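Local coordinates for protein aspartate aminotransferase, cytoplasmic (Schizosaccharomyces pombe 972h-, PDB 6JPK) that catalyses the reversible transfer of the amino group from L-aspartate to 2-oxoglutarate, giving oxaloacetate and L-glutamate, with pyridoxal 5'-phosphate as cofactor, at residues S107-N112 with P136-H141; A189-G194 with I220-F225; P197-W202 with D233-N238; Q251-N256 with E262-M267. The protein carries 1 engineered substitution. All coordinates share one frame; numbering follows the deposited sequence.

Interaction 1 (S107-N112 with P136-H141). With PO4 (phosphate ion), chain C.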
loop_
_atom_site.group_PDB
_atom_site.type_symbol
_atom_site.label_atom_id
_atom_site.label_comp_id
_atom_site.label_asym_id
_atom_site.label_seq_id
_atom_site.Cartn_x
_atom_site.Cartn_y
_atom_site.Cartn_z
ATOM N N SER A 107 -6.292 2.180 -1.470
ATOM C CA SER A 107 -7.543 2.034 -2.209
ATOM C C SER A 107 -8.514 1.077 -1.525
ATOM O O SER A 107 -8.374 0.783 -0.329
ATOM C CB SER A 107 -7.270 1.582 -3.646
ATOM O OG SER A 107 -8.222 2.142 -4.551
ATOM N N GLY A 108 -9.516 0.609 -2.273
ATOM C CA GLY A 108 -10.543 -0.235 -1.678
ATOM C C GLY A 108 -10.012 -1.578 -1.204
ATOM O O GLY A 108 -10.448 -2.099 -0.173
ATOM N N THR A 109 -9.072 -2.164 -1.946
ATOM C CA THR A 109 -8.551 -3.471 -1.540
ATOM C C THR A 109 -7.830 -3.375 -0.202
ATOM O O THR A 109 -8.033 -4.212 0.686
ATOM C CB THR A 109 -7.623 -4.032 -2.612
ATOM O OG1 THR A 109 -8.352 -4.145 -3.836
ATOM C CG2 THR A 109 -7.119 -5.426 -2.202
ATOM N N GLY A 110 -6.984 -2.350 -0.042
ATOM C CA GLY A 110 -6.313 -2.137 1.229
ATOM C C GLY A 110 -7.271 -1.822 2.361
ATOM O O GLY A 110 -7.032 -2.223 3.503
ATOM N N ALA A 111 -8.365 -1.102 2.074
ATOM C CA ALA A 111 -9.380 -0.904 3.107
ATOM C C ALA A 111 -9.995 -2.236 3.535
ATOM O O ALA A 111 -10.176 -2.493 4.733
ATOM C CB ALA A 111 -10.466 0.055 2.617
ATOM N N ASN A 112 -10.317 -3.095 2.567
ATOM C CA ASN A 112 -10.842 -4.418 2.894
ATOM C C ASN A 112 -9.824 -5.224 3.699
ATOM O O ASN A 112 -10.190 -5.954 4.630
ATOM C CB ASN A 112 -11.235 -5.166 1.608
ATOM C CG ASN A 112 -12.628 -4.770 1.093
ATOM O OD1 ASN A 112 -13.638 -5.269 1.580
ATOM N ND2 ASN A 112 -12.677 -3.869 0.111
ATOM N N PRO A 136 -22.406 -14.448 -7.264
ATOM C CA PRO A 136 -20.961 -14.188 -7.324
ATOM C C PRO A 136 -20.523 -12.873 -6.686
ATOM O O PRO A 136 -21.364 -12.029 -6.351
ATOM C CB PRO A 136 -20.693 -14.129 -8.835
ATOM C CG PRO A 136 -21.950 -13.467 -9.364
ATOM C CD PRO A 136 -23.076 -14.047 -8.518
ATOM N N THR A 137 -19.213 -12.683 -6.537
ATOM C CA THR A 137 -18.684 -11.398 -6.097
ATOM C C THR A 137 -17.303 -11.211 -6.706
ATOM O O THR A 137 -16.774 -12.096 -7.386
ATOM C CB THR A 137 -18.619 -11.298 -4.565
ATOM O OG1 THR A 137 -18.341 -9.942 -4.187
ATOM C CG2 THR A 137 -17.522 -12.210 -4.001
ATOM N N TRP A 138 -16.713 -10.057 -6.436
ATOM C CA TRP A 138 -15.311 -9.809 -6.739
ATOM C C TRP A 138 -14.447 -10.913 -6.123
ATOM O O TRP A 138 -14.487 -11.107 -4.898
ATOM C CB TRP A 138 -14.918 -8.440 -6.190
ATOM C CG TRP A 138 -13.541 -8.013 -6.525
ATOM C CD1 TRP A 138 -12.881 -8.205 -7.706
ATOM C CD2 TRP A 138 -12.636 -7.317 -5.664
ATOM N NE1 TRP A 138 -11.617 -7.665 -7.631
ATOM C CE2 TRP A 138 -11.443 -7.114 -6.387
ATOM C CE3 TRP A 138 -12.721 -6.839 -4.350
ATOM C CZ2 TRP A 138 -10.341 -6.454 -5.838
ATOM C CZ3 TRP A 138 -11.626 -6.183 -3.809
ATOM C CH2 TRP A 138 -10.454 -5.999 -4.552
ATOM N N PRO A 139 -13.686 -11.669 -6.928
ATOM C CA PRO A 139 -13.034 -12.889 -6.402
ATOM C C PRO A 139 -12.035 -12.638 -5.281
ATOM O O PRO A 139 -11.797 -13.540 -4.466
ATOM C CB PRO A 139 -12.341 -13.483 -7.640
ATOM C CG PRO A 139 -13.091 -12.888 -8.820
ATOM C CD PRO A 139 -13.462 -11.495 -8.375
ATOM N N VAL A 140 -11.457 -11.440 -5.197
ATOM C CA VAL A 140 -10.555 -11.140 -4.092
ATOM C C VAL A 140 -11.285 -11.108 -2.752
ATOM O O VAL A 140 -10.652 -11.274 -1.708
ATOM C CB VAL A 140 -9.811 -9.819 -4.384
ATOM C CG1 VAL A 140 -8.974 -9.387 -3.206
ATOM C CG2 VAL A 140 -8.915 -10.005 -5.608
ATOM N N HIS A 141 -12.606 -10.910 -2.737
ATOM C CA HIS A 141 -13.312 -10.947 -1.457
ATOM C C HIS A 141 -13.102 -12.281 -0.756
ATOM O O HIS A 141 -12.945 -12.326 0.469
ATOM C CB HIS A 141 -14.806 -10.680 -1.647
ATOM C CG HIS A 141 -15.153 -9.226 -1.758
ATOM N ND1 HIS A 141 -16.411 -8.786 -2.115
ATOM C CD2 HIS A 141 -14.408 -8.114 -1.555
ATOM C CE1 HIS A 141 -16.421 -7.464 -2.139
ATOM N NE2 HIS A 141 -15.219 -7.034 -1.800
HETATM P P PO4 C . -9.424 -0.828 -5.600
HETATM O O1 PO4 C . -8.500 -1.642 -4.718
HETATM O O2 PO4 C . -9.857 0.451 -4.920
HETATM O O3 PO4 C . -8.681 -0.521 -6.884
HETATM O O4 PO4 C . -10.679 -1.591 -5.950
#
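The carbonyl oxygen of G108 is gripped twice by N112, whose side chain faces H141 across the contact. The backbone N of N112 makes the helical bond to G108 O at 2.9 Å. Its amide ND2 reaches the same G108 O at 2.9 Å from the opposite face of the carbonyl, 52° out of plane. With CG anti to the carbonyl carbon (chi1 -82°), the amide folds back over its own turn. N112 OD1 comes to 4.1 Å from H141 NE2 without bonding; both N112 ND2 and H141 NE2 bond D219 OD2, so this carboxylate ties the two residues together. On the other side of its ring, H141 ND1 is hydrogen-bonded to T137 OG1 at 3.1 Å. An alanine in place of N112 would probably leave D219 OD2 without one of its donors and G108 O with only the helical bond of the two. In this fold type I aminotransferase, the N-terminal end of helix 107-127 holds a phosphate ion, consistent with the cofactor's phosphate site in relatives. G108 N donates to PO4 O2 at 2.7 Å and T109 N to PO4 O1 at 2.9 Å. T109 CB lies at the indole edge of W138, an L-aspartate-binding residue by similarity, 4.0 Å from W138 CH2, while V140 CB lies 3.6 Å above one indole face. S293 and R289 of the second subunit pack on T109 and V140.

Interaction 2 (A189-G194 with I220-F225)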
loop_
_atom_site.group_PDB
_atom_site.type_symbol
_atom_site.label_atom_id
_atom_site.label_comp_id
_atom_site.label_asym_id
_atom_site.label_seq_id
_atom_site.Cartn_x
_atom_site.Cartn_y
_atom_site.Cartn_z
ATOM N N ALA A 189 -24.170 -0.778 -7.198
ATOM C CA ALA A 189 -23.475 -1.246 -8.395
ATOM C C ALA A 189 -22.700 -2.527 -8.085
ATOM O O ALA A 189 -21.465 -2.570 -8.060
ATOM C CB ALA A 189 -22.539 -0.173 -8.953
ATOM N N HIS A 190 -23.480 -3.562 -7.804
ATOM C CA HIS A 190 -22.915 -4.849 -7.440
ATOM C C HIS A 190 -21.933 -5.327 -8.497
ATOM O O HIS A 190 -22.216 -5.293 -9.699
ATOM C CB HIS A 190 -24.028 -5.883 -7.252
ATOM C CG HIS A 190 -23.516 -7.234 -6.869
ATOM N ND1 HIS A 190 -23.240 -8.218 -7.797
ATOM C CD2 HIS A 190 -23.206 -7.759 -5.661
ATOM C CE1 HIS A 190 -22.791 -9.292 -7.175
ATOM N NE2 HIS A 190 -22.766 -9.042 -5.877
ATOM N N ASN A 191 -20.767 -5.765 -8.036
ATOM C CA ASN A 191 -19.723 -6.302 -8.894
ATOM C C ASN A 191 -19.659 -7.799 -8.636
ATOM O O ASN A 191 -19.378 -8.187 -7.495
ATOM C CB ASN A 191 -18.380 -5.624 -8.564
ATOM C CG ASN A 191 -17.206 -6.177 -9.367
ATOM O OD1 ASN A 191 -17.363 -7.057 -10.203
ATOM N ND2 ASN A 191 -16.016 -5.635 -9.122
ATOM N N PRO A 192 -19.846 -8.688 -9.637
ATOM C CA PRO A 192 -19.854 -8.419 -11.084
ATOM C C PRO A 192 -21.216 -8.326 -11.794
ATOM O O PRO A 192 -21.191 -8.146 -13.000
ATOM C CB PRO A 192 -19.086 -9.625 -11.628
ATOM C CG PRO A 192 -19.594 -10.782 -10.713
ATOM C CD PRO A 192 -19.791 -10.138 -9.345
ATOM N N THR A 193 -22.356 -8.457 -11.103
ATOM C CA THR A 193 -23.616 -8.627 -11.834
ATOM C C THR A 193 -24.233 -7.305 -12.273
ATOM O O THR A 193 -24.977 -7.275 -13.259
ATOM C CB THR A 193 -24.661 -9.374 -10.994
ATOM O OG1 THR A 193 -25.087 -8.539 -9.906
ATOM C CG2 THR A 193 -24.096 -10.683 -10.474
ATOM N N GLY A 194 -23.994 -6.229 -11.527
ATOM C CA GLY A 194 -24.636 -4.965 -11.786
ATOM C C GLY A 194 -26.021 -4.796 -11.196
ATOM O O GLY A 194 -26.558 -3.682 -11.249
ATOM N N ILE A 220 -18.067 -0.030 -0.659
ATOM C CA ILE A 220 -18.616 1.029 -1.507
ATOM C C ILE A 220 -17.495 1.516 -2.428
ATOM O O ILE A 220 -16.728 2.430 -2.102
ATOM C CB ILE A 220 -19.258 2.170 -0.704
ATOM C CG1 ILE A 220 -19.865 3.214 -1.643
ATOM C CG2 ILE A 220 -18.305 2.801 0.317
ATOM C CD1 ILE A 220 -21.007 4.002 -1.006
ATOM N N ALA A 221 -17.401 0.902 -3.600
ATOM C CA ALA A 221 -16.381 1.230 -4.582
ATOM C C ALA A 221 -16.881 2.129 -5.707
ATOM O O ALA A 221 -16.064 2.576 -6.517
ATOM C CB ALA A 221 -15.810 -0.059 -5.185
ATOM N N TYR A 222 -18.194 2.404 -5.797
ATOM C CA TYR A 222 -18.709 3.119 -6.964
ATOM C C TYR A 222 -19.639 4.270 -6.589
ATOM O O TYR A 222 -20.541 4.608 -7.358
ATOM C CB TYR A 222 -19.420 2.157 -7.922
ATOM C CG TYR A 222 -18.590 0.940 -8.248
ATOM C CD1 TYR A 222 -17.535 1.026 -9.137
ATOM C CD2 TYR A 222 -18.838 -0.281 -7.630
ATOM C CE1 TYR A 222 -16.753 -0.072 -9.425
ATOM C CE2 TYR A 222 -18.064 -1.396 -7.913
ATOM C CZ TYR A 222 -17.016 -1.279 -8.812
ATOM O OH TYR A 222 -16.228 -2.365 -9.103
ATOM N N GLN A 223 -19.433 4.908 -5.439
ATOM C CA GLN A 223 -20.334 5.994 -5.055
ATOM C C GLN A 223 -20.241 7.150 -6.049
ATOM O O GLN A 223 -19.151 7.664 -6.318
ATOM C CB GLN A 223 -20.024 6.508 -3.644
ATOM C CG GLN A 223 -21.063 7.551 -3.186
ATOM C CD GLN A 223 -20.675 8.323 -1.928
ATOM O OE1 GLN A 223 -19.523 8.306 -1.503
ATOM N NE2 GLN A 223 -21.641 9.033 -1.349
ATOM N N GLY A 224 -21.398 7.575 -6.570
ATOM C CA GLY A 224 -21.462 8.668 -7.533
ATOM C C GLY A 224 -21.193 8.187 -8.949
ATOM O O GLY A 224 -21.828 8.632 -9.911
ATOM N N PHE A 225 -20.232 7.272 -9.079
ATOM C CA PHE A 225 -19.930 6.676 -10.378
ATOM C C PHE A 225 -21.102 5.850 -10.903
ATOM O O PHE A 225 -21.312 5.770 -12.116
ATOM C CB PHE A 225 -18.678 5.804 -10.251
ATOM C CG PHE A 225 -18.277 5.099 -11.523
ATOM C CD1 PHE A 225 -18.746 3.827 -11.803
ATOM C CD2 PHE A 225 -17.399 5.704 -12.423
ATOM C CE1 PHE A 225 -18.373 3.169 -12.962
ATOM C CE2 PHE A 225 -17.022 5.059 -13.586
ATOM C CZ PHE A 225 -17.504 3.789 -13.859
#
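Y222 meets N191 through its hydroxyl: N191 ND2 lies 3.3 Å from Y222 OH, a weak and bent hydrogen bond with an N-H...O angle of only 120°. The amide is turned 63° from the phenol ring. N191 CG stands anti to its backbone N (chi1 177°), and this extends the amide toward the hydroxyl; by similarity the residue binds L-aspartate. Nearer the root of the tyrosine, A189 O touches Y222 CD2 at 3.5 Å and A189 CB meets the same CD2 at 3.9 Å. A221 CB, from the tyrosine's own segment, sits 3.8 Å above one face of the ring, toward its rim. A phenylalanine in place of Y222 would probably keep the contact with A189 but leave the N191 amide without this weak partner and more able to turn. The second shell shapes the loop that carries N191. A cis peptide precedes P192, H190 ND1 and T193 OG1 are hydrogen-bonded at 2.8 Å, and G194 N donates to H190 O at 2.7 Å. D196 accepts from the backbone N of both A189 and H190, and the H190 ring stacks on Y157. The two loops follow parallel strands 182-186 and 215-220 of the central sheet, with F357 of strand 357-359 against N191 and Y222, and K255 against the tyrosine.

Interaction 3 (P197-W202 with D233-N238)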
loop_
_atom_site.group_PDB
_atom_site.type_symbol
_atom_site.label_atom_id
_atom_site.label_comp_id
_atom_site.label_asym_id
_atom_site.label_seq_id
_atom_site.Cartn_x
_atom_site.Cartn_y
_atom_site.Cartn_z
ATOM N N PRO A 197 -30.265 -4.667 -4.868
ATOM C CA PRO A 197 -31.590 -4.763 -4.249
ATOM C C PRO A 197 -32.318 -3.436 -4.384
ATOM O O PRO A 197 -31.698 -2.371 -4.372
ATOM C CB PRO A 197 -31.286 -5.072 -2.770
ATOM C CG PRO A 197 -29.838 -5.506 -2.736
ATOM C CD PRO A 197 -29.170 -4.817 -3.894
ATOM N N THR A 198 -33.644 -3.505 -4.503
ATOM C CA THR A 198 -34.452 -2.299 -4.348
ATOM C C THR A 198 -34.382 -1.795 -2.909
ATOM O O THR A 198 -33.994 -2.522 -1.985
ATOM C CB THR A 198 -35.920 -2.566 -4.679
ATOM O OG1 THR A 198 -36.458 -3.479 -3.720
ATOM C CG2 THR A 198 -36.058 -3.158 -6.049
ATOM N N ARG A 199 -34.831 -0.549 -2.709
ATOM C CA ARG A 199 -34.889 -0.011 -1.352
ATOM C C ARG A 199 -35.775 -0.870 -0.462
ATOM O O ARG A 199 -35.411 -1.172 0.681
ATOM C CB ARG A 199 -35.358 1.441 -1.377
ATOM C CG ARG A 199 -34.289 2.344 -2.004
ATOM C CD ARG A 199 -34.603 3.802 -1.844
ATOM N NE ARG A 199 -33.555 4.625 -2.442
ATOM C CZ ARG A 199 -33.554 5.953 -2.422
ATOM N NH1 ARG A 199 -34.551 6.602 -1.836
ATOM N NH2 ARG A 199 -32.557 6.626 -2.980
ATOM N N GLU A 200 -36.922 -1.303 -0.987
ATOM C CA GLU A 200 -37.794 -2.228 -0.265
ATOM C C GLU A 200 -37.068 -3.522 0.109
ATOM O O GLU A 200 -37.189 -4.011 1.240
ATOM C CB GLU A 200 -39.033 -2.528 -1.120
ATOM C CG GLU A 200 -39.979 -3.564 -0.541
ATOM C CD GLU A 200 -41.020 -4.036 -1.550
ATOM O OE1 GLU A 200 -41.838 -3.203 -2.001
ATOM O OE2 GLU A 200 -41.012 -5.240 -1.904
ATOM N N GLN A 201 -36.336 -4.118 -0.836
ATOM C CA GLN A 201 -35.595 -5.337 -0.518
ATOM C C GLN A 201 -34.508 -5.073 0.522
ATOM O O GLN A 201 -34.278 -5.900 1.418
ATOM C CB GLN A 201 -34.993 -5.928 -1.791
ATOM C CG GLN A 201 -36.034 -6.512 -2.746
ATOM C CD GLN A 201 -35.445 -6.879 -4.086
ATOM O OE1 GLN A 201 -34.484 -6.252 -4.545
ATOM N NE2 GLN A 201 -36.013 -7.900 -4.728
ATOM N N TRP A 202 -33.830 -3.920 0.419
ATOM C CA TRP A 202 -32.800 -3.560 1.391
ATOM C C TRP A 202 -33.356 -3.507 2.807
ATOM O O TRP A 202 -32.705 -3.964 3.757
ATOM C CB TRP A 202 -32.194 -2.201 1.047
ATOM C CG TRP A 202 -30.987 -2.211 0.159
ATOM C CD1 TRP A 202 -30.837 -1.543 -1.020
ATOM C CD2 TRP A 202 -29.745 -2.872 0.409
ATOM N NE1 TRP A 202 -29.576 -1.757 -1.527
ATOM C CE2 TRP A 202 -28.888 -2.571 -0.668
ATOM C CE3 TRP A 202 -29.274 -3.691 1.442
ATOM C CZ2 TRP A 202 -27.590 -3.074 -0.752
ATOM C CZ3 TRP A 202 -27.986 -4.176 1.363
ATOM C CH2 TRP A 202 -27.158 -3.871 0.266
ATOM N N ASP A 233 -26.306 6.913 -4.220
ATOM C CA ASP A 233 -25.450 5.732 -4.222
ATOM C C ASP A 233 -25.017 5.319 -2.819
ATOM O O ASP A 233 -24.697 4.146 -2.610
ATOM C CB ASP A 233 -24.237 5.966 -5.126
ATOM C CG ASP A 233 -24.623 6.018 -6.607
ATOM O OD1 ASP A 233 -25.811 5.753 -6.914
ATOM O OD2 ASP A 233 -23.756 6.337 -7.457
ATOM N N SER A 234 -25.042 6.235 -1.850
ATOM C CA SER A 234 -24.768 5.906 -0.456
ATOM C C SER A 234 -26.042 5.656 0.356
ATOM O O SER A 234 -25.971 5.577 1.590
ATOM C CB SER A 234 -23.942 7.020 0.205
ATOM O OG SER A 234 -24.691 8.230 0.308
ATOM N N TRP A 235 -27.190 5.506 -0.309
ATOM C CA TRP A 235 -28.466 5.387 0.400
ATOM C C TRP A 235 -28.472 4.219 1.385
ATOM O O TRP A 235 -28.960 4.354 2.514
ATOM C CB TRP A 235 -29.625 5.230 -0.599
ATOM C CG TRP A 235 -30.943 5.064 0.120
ATOM C CD1 TRP A 235 -31.781 6.058 0.531
ATOM C CD2 TRP A 235 -31.530 3.830 0.569
ATOM N NE1 TRP A 235 -32.872 5.519 1.186
ATOM C CE2 TRP A 235 -32.740 4.153 1.218
ATOM C CE3 TRP A 235 -31.155 2.483 0.469
ATOM C CZ2 TRP A 235 -33.579 3.175 1.783
ATOM C CZ3 TRP A 235 -31.994 1.509 1.029
ATOM C CH2 TRP A 235 -33.193 1.866 1.673
ATOM N N ALA A 236 -27.952 3.058 0.972
ATOM C CA ALA A 236 -28.004 1.875 1.828
ATOM C C ALA A 236 -27.186 2.069 3.097
ATOM O O ALA A 236 -27.620 1.671 4.185
ATOM C CB ALA A 236 -27.520 0.640 1.060
ATOM N N LEU A 237 -25.988 2.660 2.967
ATOM C CA LEU A 237 -25.162 3.019 4.115
ATOM C C LEU A 237 -25.920 3.879 5.106
ATOM O O LEU A 237 -25.892 3.632 6.317
ATOM C CB LEU A 237 -23.931 3.798 3.656
ATOM C CG LEU A 237 -22.599 3.100 3.555
ATOM C CD1 LEU A 237 -22.734 1.965 2.570
ATOM C CD2 LEU A 237 -21.573 4.129 3.101
ATOM N N ASN A 238 -26.545 4.942 4.610
ATOM C CA ASN A 238 -27.195 5.888 5.500
ATOM C C ASN A 238 -28.482 5.321 6.073
ATOM O O ASN A 238 -28.886 5.697 7.181
ATOM C CB ASN A 238 -27.430 7.203 4.761
ATOM C CG ASN A 238 -26.139 7.997 4.611
ATOM O OD1 ASN A 238 -25.667 8.621 5.564
ATOM N ND2 ASN A 238 -25.540 7.933 3.442
#
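Helices 199-211 and 235-241 meet at their first turns, where the backbones come nearest at W202 and A236, with CA atoms 7.3 Å apart. Across this gap R199 lies full length over one face of the W235 indole. Its CG is over the six-membered ring, 3.7 Å from the centroid, and makes a CH-pi contact. The chain then runs extended past the fused bond and sets the guanidinium on the five-membered ring. There the two planes are only 5° apart and CZ is 3.7 Å from the centroid, a stacked cation-pi pair in which CZ comes within 3.4 Å of W235 CD1. With CG of W235 anti to its backbone N (chi1 178°), the indole is thrown out toward the other helix. Its rim also takes part: W202 CB reaches W235 CZ3 at 3.7 Å, near the plane of the W235 ring, while the two indoles are inclined at 49°. The W202 ring is itself sandwiched, with A236 CB on one face, 3.9 Å from W202 CE2, and P197 CG on the opposite face. T198 and Q201 close a capping box at the start of helix 199-211: Q201 N donates to T198 OG1 at 3.0 Å and T198 N donates to Q201 OE1. F206, one turn further on, meets the W202 ring as well. The contact lies away from the active site and joins the helices of two successive beta-alpha-beta crossovers, the first running from strand 182-186 to 215-220 and the second from 215-220 to 247-252, as in the large domain of fold type I enzymes.

Interaction 4 (Q251-N256 with E262-M267). With PO4 (phosphate ion), chain C.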
loop_
_atom_site.group_PDB
_atom_site.type_symbol
_atom_site.label_atom_id
_atom_site.label_comp_id
_atom_site.label_asym_id
_atom_site.label_seq_id
_atom_site.Cartn_x
_atom_site.Cartn_y
_atom_site.Cartn_z
ATOM N N GLN A 251 -14.054 1.970 1.373
ATOM C CA GLN A 251 -14.380 2.988 0.383
ATOM C C GLN A 251 -13.222 3.145 -0.584
ATOM O O GLN A 251 -12.067 3.227 -0.161
ATOM C CB GLN A 251 -14.680 4.318 1.075
ATOM C CG GLN A 251 -14.861 5.531 0.185
ATOM C CD GLN A 251 -14.982 6.804 1.027
ATOM O OE1 GLN A 251 -14.352 6.908 2.083
ATOM N NE2 GLN A 251 -15.816 7.747 0.592
ATOM N N SER A 252 -13.529 3.173 -1.876
ATOM C CA SER A 252 -12.533 3.371 -2.915
ATOM C C SER A 252 -12.878 4.608 -3.731
ATOM O O SER A 252 -14.051 4.849 -4.041
ATOM C CB SER A 252 -12.450 2.144 -3.850
ATOM O OG SER A 252 -11.630 2.404 -4.973
ATOM N N PHE A 253 -11.851 5.378 -4.093
ATOM C CA PHE A 253 -11.999 6.465 -5.048
ATOM C C PHE A 253 -11.406 6.106 -6.404
ATOM O O PHE A 253 -11.234 6.989 -7.252
ATOM C CB PHE A 253 -11.363 7.752 -4.506
ATOM C CG PHE A 253 -12.082 8.309 -3.310
ATOM C CD1 PHE A 253 -11.775 7.866 -2.031
ATOM C CD2 PHE A 253 -13.083 9.248 -3.465
ATOM C CE1 PHE A 253 -12.443 8.365 -0.921
ATOM C CE2 PHE A 253 -13.752 9.745 -2.365
ATOM C CZ PHE A 253 -13.435 9.299 -1.091
ATOM N N ALA A 254 -11.099 4.822 -6.616
ATOM C CA ALA A 254 -10.461 4.392 -7.856
ATOM C C ALA A 254 -11.322 4.732 -9.067
ATOM O O ALA A 254 -10.826 5.273 -10.062
ATOM C CB ALA A 254 -10.182 2.887 -7.800
ATOM N N LYS A 255 -12.613 4.400 -9.012
ATOM C CA LYS A 255 -13.485 4.642 -10.155
ATOM C C LYS A 255 -14.163 6.015 -10.107
ATOM O O LYS A 255 -14.241 6.693 -11.134
ATOM C CB LYS A 255 -14.540 3.534 -10.256
ATOM C CG LYS A 255 -13.999 2.100 -9.982
ATOM C CD LYS A 255 -13.569 1.373 -11.226
ATOM C CE LYS A 255 -13.469 -0.153 -11.020
ATOM N NZ LYS A 255 -12.326 -0.642 -10.177
ATOM N N ASN A 256 -14.667 6.461 -8.944
ATOM C CA ASN A 256 -15.432 7.710 -8.982
ATOM C C ASN A 256 -14.544 8.941 -9.166
ATOM O O ASN A 256 -15.032 9.980 -9.632
ATOM C CB ASN A 256 -16.346 7.849 -7.754
ATOM C CG ASN A 256 -15.600 7.918 -6.440
ATOM O OD1 ASN A 256 -14.371 7.941 -6.393
ATOM N ND2 ASN A 256 -16.363 7.971 -5.344
ATOM N N GLU A 262 -3.261 5.380 -8.379
ATOM C CA GLU A 262 -2.741 6.126 -7.242
ATOM C C GLU A 262 -3.158 5.528 -5.901
ATOM O O GLU A 262 -2.599 5.927 -4.876
ATOM C CB GLU A 262 -3.174 7.600 -7.321
ATOM C CG GLU A 262 -3.047 8.223 -8.734
ATOM C CD GLU A 262 -1.619 8.174 -9.330
ATOM O OE1 GLU A 262 -0.647 7.820 -8.610
ATOM O OE2 GLU A 262 -1.473 8.496 -10.541
ATOM N N ARG A 263 -4.114 4.594 -5.889
ATOM C CA ARG A 263 -4.481 3.811 -4.707
ATOM C C ARG A 263 -5.033 4.693 -3.579
ATOM O O ARG A 263 -4.476 4.769 -2.478
ATOM C CB ARG A 263 -3.292 2.976 -4.210
ATOM C CG ARG A 263 -2.497 2.254 -5.295
ATOM C CD ARG A 263 -3.379 1.396 -6.187
ATOM N NE ARG A 263 -4.008 0.271 -5.484
ATOM C CZ ARG A 263 -5.270 -0.105 -5.686
ATOM N NH1 ARG A 263 -5.770 -1.137 -5.034
ATOM N NH2 ARG A 263 -6.047 0.581 -6.525
ATOM N N THR A 264 -6.168 5.336 -3.851
ATOM C CA THR A 264 -6.798 6.247 -2.895
ATOM C C THR A 264 -8.093 5.625 -2.369
ATOM O O THR A 264 -9.066 5.452 -3.118
ATOM C CB THR A 264 -7.054 7.607 -3.543
ATOM O OG1 THR A 264 -5.827 8.104 -4.097
ATOM C CG2 THR A 264 -7.574 8.604 -2.523
ATOM N N GLY A 265 -8.105 5.300 -1.077
ATOM C CA GLY A 265 -9.252 4.689 -0.439
ATOM C C GLY A 265 -9.245 4.990 1.041
ATOM O O GLY A 265 -8.330 5.633 1.565
ATOM N N CYS A 266 -10.284 4.516 1.722
ATOM C CA CYS A 266 -10.404 4.751 3.152
ATOM C C CYS A 266 -11.227 3.638 3.783
ATOM O O CYS A 266 -12.240 3.221 3.215
ATOM C CB CYS A 266 -11.056 6.114 3.420
ATOM S SG CYS A 266 -10.704 6.755 5.064
ATOM N N MET A 267 -10.782 3.142 4.941
ATOM C CA MET A 267 -11.587 2.227 5.743
ATOM C C MET A 267 -12.204 3.013 6.888
ATOM O O MET A 267 -11.539 3.857 7.497
ATOM C CB MET A 267 -10.753 1.060 6.300
ATOM C CG MET A 267 -11.591 -0.112 6.852
ATOM S SD MET A 267 -11.222 -0.583 8.575
ATOM C CE MET A 267 -12.009 0.719 9.493
HETATM P P PO4 C . -9.424 -0.828 -5.600
HETATM O O1 PO4 C . -8.500 -1.642 -4.718
HETATM O O2 PO4 C . -9.857 0.451 -4.920
HETATM O O3 PO4 C . -8.681 -0.521 -6.884
HETATM O O4 PO4 C . -10.679 -1.591 -5.950
#
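The F253 ring turns its edge to the neighbouring strand, with T264 O in its plane and G265 CA 4.4 Å from F253 CD1. The R263 guanidinium also works through its edge, as a two-pronged clamp on the phosphate ion: NH1 bonds PO4 O1 at 2.8 Å and NH2 bonds PO4 O3 at 2.9 Å. Bends at chi2 and chi3 curl the arginine chain back to bring this edge round. S252 OG donates to PO4 O2 at 2.6 Å and also accepts A254 N at 3.0 Å in an ST turn, so one hydroxyl ties the anion to the turn that leads to K255, by similarity the lysine to which the cofactor attaches, though none is bound to it here. The backbones pair antiparallel. Q251 and C266 exchange both N-H...O bonds, and F253 N donates to T264 O at 3.0 Å. S252 and G265, next along from Q251 and C266, form a non-hydrogen-bonded pair, and a CB at G265 would strike Q251 O. Q251 OE1 bonds H268 NE2, while Y70 of the second subunit also bonds the phosphate. The hairpin of strands 247-252 and 264-270 lies within the mixed sheet, between strand 215-220 and strand 100-106, with helix 77-87 against Q251, F253 and T264.

In the fold
Interactions 1 and 4 share the phosphate ion: the helix end supplies backbone N-H groups and hydroxyls, the hairpin an arginine and a serine, and both also touch the second subunit. Interaction 2 is equally buried, but its loops join through one weak hydrogen bond and van der Waals contact. It abuts interaction 1 at P136 and P192, and interaction 4 where Q223 O meets N256 ND2 and Y222 packs on K255. These three probably line the active site, judging from the substrate-binding and cofactor-attachment residues they hold. Interaction 3, partly buried and about 21 Å from interaction 4 between centres, relies on stacked and apolar groups; the loop of interaction 2 reaches it at D233 and S234, their segments alternating along the chain.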